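Surface layer protein (Geobacillus stearothermophilus, PDB 4UJ8) probably self-assembles into the crystalline layer that coats the bacterial cell, its domains 6 and 7, the part studied here, binding several calcium ions. Local coordinates at residues V9-I14 against Y40-N45; K21-A26 against V114-L119; T187-S192 against G214-T219. All coordinates share one frame; numbering follows the deposited sequence.

How the interactions relate
The three contacts lie along an elongated chain of two consecutive, mainly beta domains. Interactions 1 and 2 both belong to the first domain and alternate along the sequence: strand 11-16 leads into 21-23, which precedes 34-42, while 105-115 returns to close interaction 2. Their centres are about 33 Å apart, interaction 1 in the antiparallel sheet near the outer end and interaction 2 in the mixed sheet close to the middle of the chain, beside two calcium ions. Interaction 3 follows in the second domain, its centre about 71 Å from that of interaction 1 and about 39 Å from that of interaction 2. Residues 114-119, which run on from strand 105-115, lead from the first domain toward the second, where Thr118 O meets Gln154.

Interaction 1: residues V9-I14 against Y40-N45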
loop_
_atom_site.group_PDB
_atom_site.type_symbol
_atom_site.label_atom_id
_atom_site.label_comp_id
_atom_site.label_asym_id
_atom_site.label_seq_id
_atom_site.Cartn_x
_atom_site.Cartn_y
_atom_site.Cartn_z
ATOM N N VAL A 9 -41.261 -15.793 1.481
ATOM C CA VAL A 9 -40.206 -14.903 1.016
ATOM C C VAL A 9 -40.628 -14.213 -0.279
ATOM O O VAL A 9 -41.248 -14.825 -1.154
ATOM C CB VAL A 9 -38.861 -15.648 0.796
ATOM C CG1 VAL A 9 -38.998 -16.748 -0.253
ATOM C CG2 VAL A 9 -37.761 -14.657 0.386
ATOM N N ALA A 10 -40.319 -12.922 -0.367
ATOM C CA ALA A 10 -40.581 -12.125 -1.559
ATOM C C ALA A 10 -39.276 -11.759 -2.257
ATOM O O ALA A 10 -39.228 -11.618 -3.481
ATOM C CB ALA A 10 -41.363 -10.862 -1.192
ATOM N N ASN A 11 -38.213 -11.601 -1.472
ATOM C CA ASN A 11 -36.897 -11.346 -2.035
ATOM C C ASN A 11 -35.753 -11.589 -1.050
ATOM O O ASN A 11 -35.957 -11.758 0.153
ATOM C CB ASN A 11 -36.796 -9.912 -2.560
ATOM C CG ASN A 11 -37.000 -8.888 -1.477
ATOM O OD1 ASN A 11 -38.004 -8.909 -0.771
ATOM N ND2 ASN A 11 -36.017 -8.020 -1.294
ATOM N N TYR A 12 -34.545 -11.591 -1.585
ATOM C CA TYR A 12 -33.360 -11.781 -0.772
ATOM C C TYR A 12 -32.554 -10.498 -0.702
ATOM O O TYR A 12 -32.445 -9.759 -1.682
ATOM C CB TYR A 12 -32.502 -12.915 -1.335
ATOM C CG TYR A 12 -33.199 -14.259 -1.277
ATOM C CD1 TYR A 12 -33.193 -15.014 -0.116
ATOM C CD2 TYR A 12 -33.868 -14.763 -2.387
ATOM C CE1 TYR A 12 -33.834 -16.247 -0.059
ATOM C CE2 TYR A 12 -34.517 -15.988 -2.338
ATOM C CZ TYR A 12 -34.490 -16.725 -1.180
ATOM O OH TYR A 12 -35.142 -17.941 -1.155
ATOM N N GLN A 13 -31.993 -10.238 0.467
ATOM C CA GLN A 13 -31.093 -9.097 0.609
ATOM C C GLN A 13 -29.678 -9.533 0.931
ATOM O O GLN A 13 -29.453 -10.290 1.871
ATOM C CB GLN A 13 -31.609 -8.156 1.684
ATOM C CG GLN A 13 -32.645 -7.183 1.119
ATOM C CD GLN A 13 -33.566 -6.603 2.174
ATOM O OE1 GLN A 13 -33.310 -6.714 3.375
ATOM N NE2 GLN A 13 -34.657 -5.985 1.725
ATOM N N ILE A 14 -28.738 -9.042 0.134
ATOM C CA ILE A 14 -27.317 -9.179 0.446
ATOM C C ILE A 14 -26.881 -7.884 1.116
ATOM O O ILE A 14 -26.796 -6.835 0.469
ATOM C CB ILE A 14 -26.490 -9.461 -0.806
ATOM C CG1 ILE A 14 -26.961 -10.779 -1.432
ATOM C CG2 ILE A 14 -24.984 -9.511 -0.476
ATOM C CD1 ILE A 14 -26.527 -10.960 -2.873
ATOM N N TYR A 40 -30.270 -12.163 3.998
ATOM C CA TYR A 40 -31.573 -12.313 4.618
ATOM C C TYR A 40 -32.644 -12.683 3.592
ATOM O O TYR A 40 -32.581 -12.285 2.418
ATOM C CB TYR A 40 -31.966 -11.018 5.350
ATOM C CG TYR A 40 -31.144 -10.690 6.595
ATOM C CD1 TYR A 40 -31.191 -11.495 7.723
ATOM C CD2 TYR A 40 -30.347 -9.543 6.646
ATOM C CE1 TYR A 40 -30.457 -11.190 8.867
ATOM C CE2 TYR A 40 -29.605 -9.237 7.781
ATOM C CZ TYR A 40 -29.674 -10.055 8.888
ATOM O OH TYR A 40 -28.950 -9.747 10.026
ATOM N N ALA A 41 -33.598 -13.487 4.039
ATOM C CA ALA A 41 -34.823 -13.701 3.294
ATOM C C ALA A 41 -35.902 -12.835 3.942
ATOM O O ALA A 41 -36.082 -12.896 5.161
ATOM C CB ALA A 41 -35.212 -15.157 3.313
ATOM N N VAL A 42 -36.626 -12.059 3.143
ATOM C CA VAL A 42 -37.630 -11.142 3.691
ATOM C C VAL A 42 -38.993 -11.313 3.003
ATOM O O VAL A 42 -39.049 -11.572 1.803
ATOM C CB VAL A 42 -37.157 -9.670 3.574
ATOM C CG1 VAL A 42 -35.786 -9.516 4.212
ATOM C CG2 VAL A 42 -37.085 -9.224 2.132
ATOM N N ASP A 43 -40.080 -11.189 3.767
ATOM C CA ASP A 43 -41.421 -11.378 3.195
ATOM C C ASP A 43 -41.932 -10.076 2.578
ATOM O O ASP A 43 -41.174 -9.115 2.427
ATOM C CB ASP A 43 -42.418 -11.938 4.240
ATOM C CG ASP A 43 -42.766 -10.954 5.369
ATOM O OD1 ASP A 43 -42.501 -9.738 5.263
ATOM O OD2 ASP A 43 -43.333 -11.413 6.386
ATOM N N ALA A 44 -43.214 -10.047 2.214
ATOM C CA ALA A 44 -43.799 -8.862 1.586
ATOM C C ALA A 44 -43.796 -7.647 2.519
ATOM O O ALA A 44 -43.717 -6.511 2.049
ATOM C CB ALA A 44 -45.211 -9.158 1.112
ATOM N N ASN A 45 -43.844 -7.879 3.829
ATOM C CA ASN A 45 -43.904 -6.775 4.782
ATOM C C ASN A 45 -42.552 -6.438 5.429
ATOM O O ASN A 45 -42.490 -5.699 6.417
ATOM C CB ASN A 45 -44.949 -7.083 5.857
ATOM C CG ASN A 45 -46.369 -6.983 5.328
ATOM O OD1 ASN A 45 -47.114 -7.960 5.319
ATOM N ND2 ASN A 45 -46.742 -5.792 4.874
#
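Val42 reaches the neighbouring strand with both its methyl groups, each meeting the amide of a polar side chain. CG1 of Val42 lies 3.8 Å from OE1 of Gln13, whose chain runs out extended and roughly perpendicular to the valine. The other branch is approached more tightly, with OD1 of Asn11 only 3.1 Å from CG2 of Val42. A chi1 of 61° places CG of Asn11 between its own backbone N and carbonyl carbon, and from there the amide is carried up to the valine methyl. With an alanine here the amide would be gone, and CG2 of Val42 would probably lose its cover on that side, opening a gap beside that methyl.

Tyr40 takes part mainly through its backbone. Gln13 N donates to Tyr40 O at 2.9 Å and Tyr40 N returns a bond to Gln13 O, the two residues forming a hydrogen-bonded antiparallel pair, while the tyrosine ring leads away to Ile48 and Asp51 of strand 48-51. These strands belong to an antiparallel sheet, consistent with a bacterial immunoglobulin-like (Big2) domain. At one end the pairing includes a classic beta bulge in which Ala10 and Asn11 both face Val42: Ala10 N donates to Val42 O at 2.9 Å in an almost straight bond, whereas the bond from Asn11 N to the same oxygen is weak. Val42 N closes the bulge by donating to Asn11 O at 3.1 Å.

On the sheet face bearing Tyr12 and Ala41, CE1 of Tyr12 comes 3.8 Å from CB of Ala41, the ring standing oblique to the methyl. CG2 of Val9 touches CB of Ala41 at 3.9 Å and lies over one face of the Tyr12 ring toward its rim. The tyrosine also packs on Leu107 of strand 105-115, in the other sheet of the domain.

Interaction 2: residues K21-A26 against V114-L119; sequences KIDKSA and VIDTTL. With CA (calcium ion), chain F; CA (calcium ion), chain E.
The carboxylate of Asp23 is gripped by Thr117. Backbone N of Thr117 donates to OD1 of Asp23 at 3.1 Å on the syn side, tilted out of the carboxylate plane, while Ser25 N reaches the same oxygen from the opposite face and closes an Asx turn. These two N-H bonds fix the rotation of the group, which a chi1 of -171° swings away from the backbone N of Asp23. OD2 of Asp23 accepts from OG1 of Thr117 at 2.5 Å, so short that the exact length is doubtful.

Asp116 forms an Asx turn of its own: its OD1 takes the Thr118 hydroxyl on the syn lone pair and Thr118 N on the anti side, out of the plane. The Lys24 chain passes across the Asp116 side chain, with CE of Lys24 3.5 Å from OD2 of Asp116. Water 1 bridges the hydroxyls of Ser25 and Thr117; Ser25 OG is also hydrogen-bonded to Thr27 N.

Ahead of the turns the chains pair as parallel strands, Ile115 N donating to Ile22 O at 2.7 Å and Lys24 N to Ile115 O at 2.9 Å. The backbone oxygens of Asp23 and Ser25 bind one calcium ion, completed by Glu28, Asn33 and two waters; Lys21 O binds another with Asp18, Asp19, Asn32, Asp34 and two waters. Strand 21-23 forms an outermost strand of the mixed sheet beside 105-115, with Ile22 packed on Ile85 of strand 80-87.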
loop_
_atom_site.group_PDB
_atom_site.type_symbol
_atom_site.label_atom_id
_atom_site.label_comp_id
_atom_site.label_asym_id
_atom_site.label_seq_id
_atom_site.Cartn_x
_atom_site.Cartn_y
_atom_site.Cartn_z
ATOM N N LYS A 21 -15.231 -2.129 1.803
ATOM C CA LYS A 21 -13.862 -2.001 1.342
ATOM C C LYS A 21 -12.885 -2.745 2.244
ATOM O O LYS A 21 -13.137 -2.938 3.432
ATOM C CB LYS A 21 -13.459 -0.526 1.268
ATOM C CG LYS A 21 -14.325 0.314 0.359
ATOM C CD LYS A 21 -13.979 1.789 0.513
ATOM C CE LYS A 21 -14.636 2.644 -0.575
ATOM N NZ LYS A 21 -16.074 2.310 -0.768
ATOM N N ILE A 22 -11.762 -3.143 1.654
ATOM C CA ILE A 22 -10.668 -3.832 2.335
ATOM C C ILE A 22 -9.392 -3.035 2.066
ATOM O O ILE A 22 -9.020 -2.849 0.906
ATOM C CB ILE A 22 -10.519 -5.280 1.811
ATOM C CG1 ILE A 22 -11.818 -6.061 2.042
ATOM C CG2 ILE A 22 -9.284 -5.985 2.413
ATOM C CD1 ILE A 22 -11.826 -7.431 1.371
ATOM N N ASP A 23 -8.736 -2.551 3.121
ATOM C CA ASP A 23 -7.571 -1.650 2.955
ATOM C C ASP A 23 -6.286 -2.438 3.183
ATOM O O ASP A 23 -6.001 -2.860 4.304
ATOM C CB ASP A 23 -7.692 -0.458 3.919
ATOM C CG ASP A 23 -6.648 0.626 3.670
ATOM O OD1 ASP A 23 -5.645 0.349 2.982
ATOM O OD2 ASP A 23 -6.828 1.760 4.179
ATOM N N LYS A 24 -5.532 -2.678 2.116
ATOM C CA LYS A 24 -4.385 -3.563 2.222
ATOM C C LYS A 24 -3.169 -2.806 2.726
ATOM O O LYS A 24 -2.066 -3.343 2.747
ATOM C CB LYS A 24 -4.087 -4.243 0.887
ATOM C CG LYS A 24 -3.708 -3.312 -0.242
ATOM C CD LYS A 24 -3.267 -4.135 -1.440
ATOM C CE LYS A 24 -2.728 -3.254 -2.533
ATOM N NZ LYS A 24 -2.218 -4.062 -3.682
ATOM N N SER A 25 -3.371 -1.563 3.151
ATOM C CA SER A 25 -2.345 -0.877 3.931
ATOM C C SER A 25 -2.041 -1.685 5.197
ATOM O O SER A 25 -2.877 -2.444 5.684
ATOM C CB SER A 25 -2.793 0.536 4.299
ATOM O OG SER A 25 -1.982 1.076 5.332
ATOM N N ALA A 26 -0.839 -1.532 5.734
ATOM C CA ALA A 26 -0.480 -2.294 6.922
ATOM C C ALA A 26 -0.787 -1.522 8.197
ATOM O O ALA A 26 -0.719 -2.078 9.298
ATOM C CB ALA A 26 0.991 -2.683 6.873
ATOM N N VAL A 114 -10.910 -3.626 -2.937
ATOM C CA VAL A 114 -9.639 -3.562 -2.239
ATOM C C VAL A 114 -9.054 -2.168 -2.496
ATOM O O VAL A 114 -9.017 -1.713 -3.636
ATOM C CB VAL A 114 -8.678 -4.667 -2.696
ATOM C CG1 VAL A 114 -7.288 -4.426 -2.137
ATOM C CG2 VAL A 114 -9.212 -6.030 -2.247
ATOM N N ILE A 115 -8.651 -1.482 -1.430
ATOM C CA ILE A 115 -8.012 -0.172 -1.547
ATOM C C ILE A 115 -6.665 -0.230 -0.844
ATOM O O ILE A 115 -6.307 -1.244 -0.241
ATOM C CB ILE A 115 -8.869 0.966 -0.935
ATOM C CG1 ILE A 115 -8.996 0.794 0.583
ATOM C CG2 ILE A 115 -10.256 1.016 -1.585
ATOM C CD1 ILE A 115 -9.724 1.941 1.280
ATOM N N ASP A 116 -5.912 0.848 -0.945
ATOM C CA ASP A 116 -4.629 0.923 -0.266
ATOM C C ASP A 116 -4.343 2.377 0.085
ATOM O O ASP A 116 -4.012 3.176 -0.790
ATOM C CB ASP A 116 -3.512 0.334 -1.134
ATOM C CG ASP A 116 -2.209 0.189 -0.376
ATOM O OD1 ASP A 116 -2.117 0.760 0.728
ATOM O OD2 ASP A 116 -1.287 -0.491 -0.873
ATOM N N THR A 117 -4.463 2.716 1.366
ATOM C CA THR A 117 -4.294 4.107 1.783
ATOM C C THR A 117 -2.890 4.399 2.318
ATOM O O THR A 117 -2.667 5.429 2.948
ATOM C CB THR A 117 -5.341 4.514 2.848
ATOM O OG1 THR A 117 -5.239 3.674 4.012
ATOM C CG2 THR A 117 -6.752 4.420 2.255
ATOM N N THR A 118 -1.950 3.495 2.061
ATOM C CA THR A 118 -0.562 3.703 2.468
ATOM C C THR A 118 -0.057 5.070 2.000
ATOM O O THR A 118 -0.344 5.501 0.880
ATOM C CB THR A 118 0.357 2.586 1.911
ATOM O OG1 THR A 118 -0.080 1.324 2.418
ATOM C CG2 THR A 118 1.835 2.802 2.320
ATOM N N LEU A 119 0.659 5.768 2.876
ATOM C CA LEU A 119 1.357 6.983 2.474
ATOM C C LEU A 119 2.435 6.631 1.453
ATOM O O LEU A 119 3.269 5.765 1.693
ATOM C CB LEU A 119 1.955 7.693 3.687
ATOM C CG LEU A 119 0.929 8.304 4.648
ATOM C CD1 LEU A 119 1.602 9.168 5.718
ATOM C CD2 LEU A 119 -0.133 9.104 3.879
HETATM CA CA CA F . -5.031 -3.069 6.490
HETATM CA CA CA E . -14.293 -2.773 5.582
HETATM O O HOH W 1 -2.905 3.645 5.888
HETATM O O HOH W 2 1.082 -0.234 4.435
HETATM O O HOH W 3 -13.720 -3.770 7.783
HETATM O O HOH W 4 -14.905 -1.080 7.366
HETATM O O HOH W 5 -3.892 -5.131 6.058
HETATM O O HOH W 6 -4.182 -3.341 8.673
#

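Interaction 3: residues T187-S192 against G214-T219; sequences TSVIGS and GTVTLT
Val216 turns its two methyl groups onto two successive residues of the loop 187-192 because its chi1 of -68° swings CG1 to the side opposite its carbonyl carbon and leaves CG2 flanked by both backbone neighbours. The first branch meets Val189, the second Ile190. In Val189 the first torsion is 174°, which turns CG1 away from the backbone N, and this branch extends toward the start of the facing strand.

The contact belongs to the mixed four-stranded sheet of the second domain, in which strand 214-222 lies between 179-184 and 231-237. The long loop joining 179-184 to its antiparallel neighbour 214-222 folds back here, laying its apolar residues against the side chains of the strand that follows it in the sheet.

The two valines, Val189 and Val216, lie alongside one another, pointing opposite ways. CB of Val189 comes 3.5 Å from CG1 of Val216, tighter than usual for two carbons, and CG1 of Val189 adds a contact at 3.7 Å to CG1 of Val216. CG1 of Val189 also rests 4.0 Å from C of Gly214. The backbone of Gly214 is one that calls for glycine, since a beta carbon would press on the carbonyl oxygen of the preceding residue and also crowd CG2 of Val189.

Between the segments the meeting is apolar, and several of their backbone polar groups find partners elsewhere: Gly214, Val216 and Leu218 pair with strand 231-237, while Ile190 O accepts from the Ser184 hydroxyl and Val189 bonds through its backbone to Lys211. Leu218 is also packed against Ile182 and Leu208. Ile190 reaches Val216 and the end of Leu218, CD1 of Ile190 lying 3.9 Å from CG2 of Val216 and CG2 of Ile190 4.3 Å from CD2 of Leu218.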
loop_
_atom_site.group_PDB
_atom_site.type_symbol
_atom_site.label_atom_id
_atom_site.label_comp_id
_atom_site.label_asym_id
_atom_site.label_seq_id
_atom_site.Cartn_x
_atom_site.Cartn_y
_atom_site.Cartn_z
ATOM N N THR A 187 32.242 7.854 -12.108
ATOM C CA THR A 187 32.136 6.694 -11.236
ATOM C C THR A 187 33.427 6.437 -10.442
ATOM O O THR A 187 33.413 5.701 -9.459
ATOM C CB THR A 187 31.785 5.435 -12.029
ATOM O OG1 THR A 187 32.768 5.233 -13.051
ATOM C CG2 THR A 187 30.401 5.575 -12.677
ATOM N N SER A 188 34.536 7.047 -10.851
ATOM C CA SER A 188 35.786 6.858 -10.113
ATOM C C SER A 188 35.804 7.711 -8.846
ATOM O O SER A 188 36.613 7.479 -7.954
ATOM C CB SER A 188 36.998 7.171 -11.000
ATOM O OG SER A 188 37.186 8.561 -11.170
ATOM N N VAL A 189 34.911 8.695 -8.770
ATOM C CA VAL A 189 34.822 9.565 -7.598
ATOM C C VAL A 189 33.755 9.042 -6.645
ATOM O O VAL A 189 34.023 8.808 -5.464
ATOM C CB VAL A 189 34.517 11.020 -7.993
ATOM C CG1 VAL A 189 34.278 11.889 -6.761
ATOM C CG2 VAL A 189 35.650 11.594 -8.853
ATOM N N ILE A 190 32.548 8.857 -7.178
ATOM C CA ILE A 190 31.450 8.196 -6.479
ATOM C C ILE A 190 30.812 7.253 -7.471
ATOM O O ILE A 190 30.518 7.657 -8.599
ATOM C CB ILE A 190 30.395 9.195 -5.946
ATOM C CG1 ILE A 190 30.974 10.000 -4.780
ATOM C CG2 ILE A 190 29.111 8.457 -5.507
ATOM C CD1 ILE A 190 30.114 11.184 -4.352
ATOM N N GLY A 191 30.618 6.001 -7.078
ATOM C CA GLY A 191 29.999 5.009 -7.939
ATOM C C GLY A 191 28.531 5.301 -8.229
ATOM O O GLY A 191 27.829 5.877 -7.408
ATOM N N SER A 192 28.075 4.938 -9.417
ATOM C CA SER A 192 26.656 5.016 -9.726
ATOM C C SER A 192 25.938 3.936 -8.930
ATOM O O SER A 192 26.563 2.965 -8.485
ATOM C CB SER A 192 26.407 4.852 -11.232
ATOM O OG SER A 192 26.877 5.979 -11.950
ATOM N N GLY A 214 37.068 14.738 -5.236
ATOM C CA GLY A 214 36.621 15.279 -6.505
ATOM C C GLY A 214 35.206 15.810 -6.477
ATOM O O GLY A 214 34.601 15.962 -5.418
ATOM N N THR A 215 34.684 16.096 -7.662
ATOM C CA THR A 215 33.365 16.683 -7.784
ATOM C C THR A 215 32.614 15.955 -8.867
ATOM O O THR A 215 33.131 15.770 -9.970
ATOM C CB THR A 215 33.448 18.190 -8.103
ATOM O OG1 THR A 215 34.104 18.858 -7.017
ATOM C CG2 THR A 215 32.056 18.786 -8.292
ATOM N N VAL A 216 31.398 15.525 -8.546
ATOM C CA VAL A 216 30.563 14.820 -9.504
ATOM C C VAL A 216 29.163 15.389 -9.509
ATOM O O VAL A 216 28.759 16.081 -8.581
ATOM C CB VAL A 216 30.458 13.314 -9.198
ATOM C CG1 VAL A 216 31.776 12.624 -9.420
ATOM C CG2 VAL A 216 29.963 13.080 -7.769
ATOM N N THR A 217 28.426 15.080 -10.569
ATOM C CA THR A 217 26.997 15.334 -10.603
ATOM C C THR A 217 26.311 14.006 -10.419
ATOM O O THR A 217 26.587 13.064 -11.158
ATOM C CB THR A 217 26.556 15.966 -11.925
ATOM O OG1 THR A 217 27.176 17.247 -12.049
ATOM C CG2 THR A 217 25.037 16.122 -11.972
ATOM N N LEU A 218 25.444 13.919 -9.409
ATOM C CA LEU A 218 24.620 12.744 -9.207
ATOM C C LEU A 218 23.220 13.026 -9.731
ATOM O O LEU A 218 22.590 14.010 -9.341
ATOM C CB LEU A 218 24.566 12.359 -7.724
ATOM C CG LEU A 218 25.889 11.922 -7.083
ATOM C CD1 LEU A 218 25.658 11.380 -5.672
ATOM C CD2 LEU A 218 26.582 10.872 -7.935
ATOM N N THR A 219 22.748 12.175 -10.631
ATOM C CA THR A 219 21.406 12.320 -11.178
ATOM C C THR A 219 20.530 11.188 -10.669
ATOM O O THR A 219 20.769 10.006 -10.948
ATOM C CB THR A 219 21.396 12.323 -12.720
ATOM O OG1 THR A 219 22.338 13.284 -13.202
ATOM C CG2 THR A 219 20.008 12.672 -13.253
#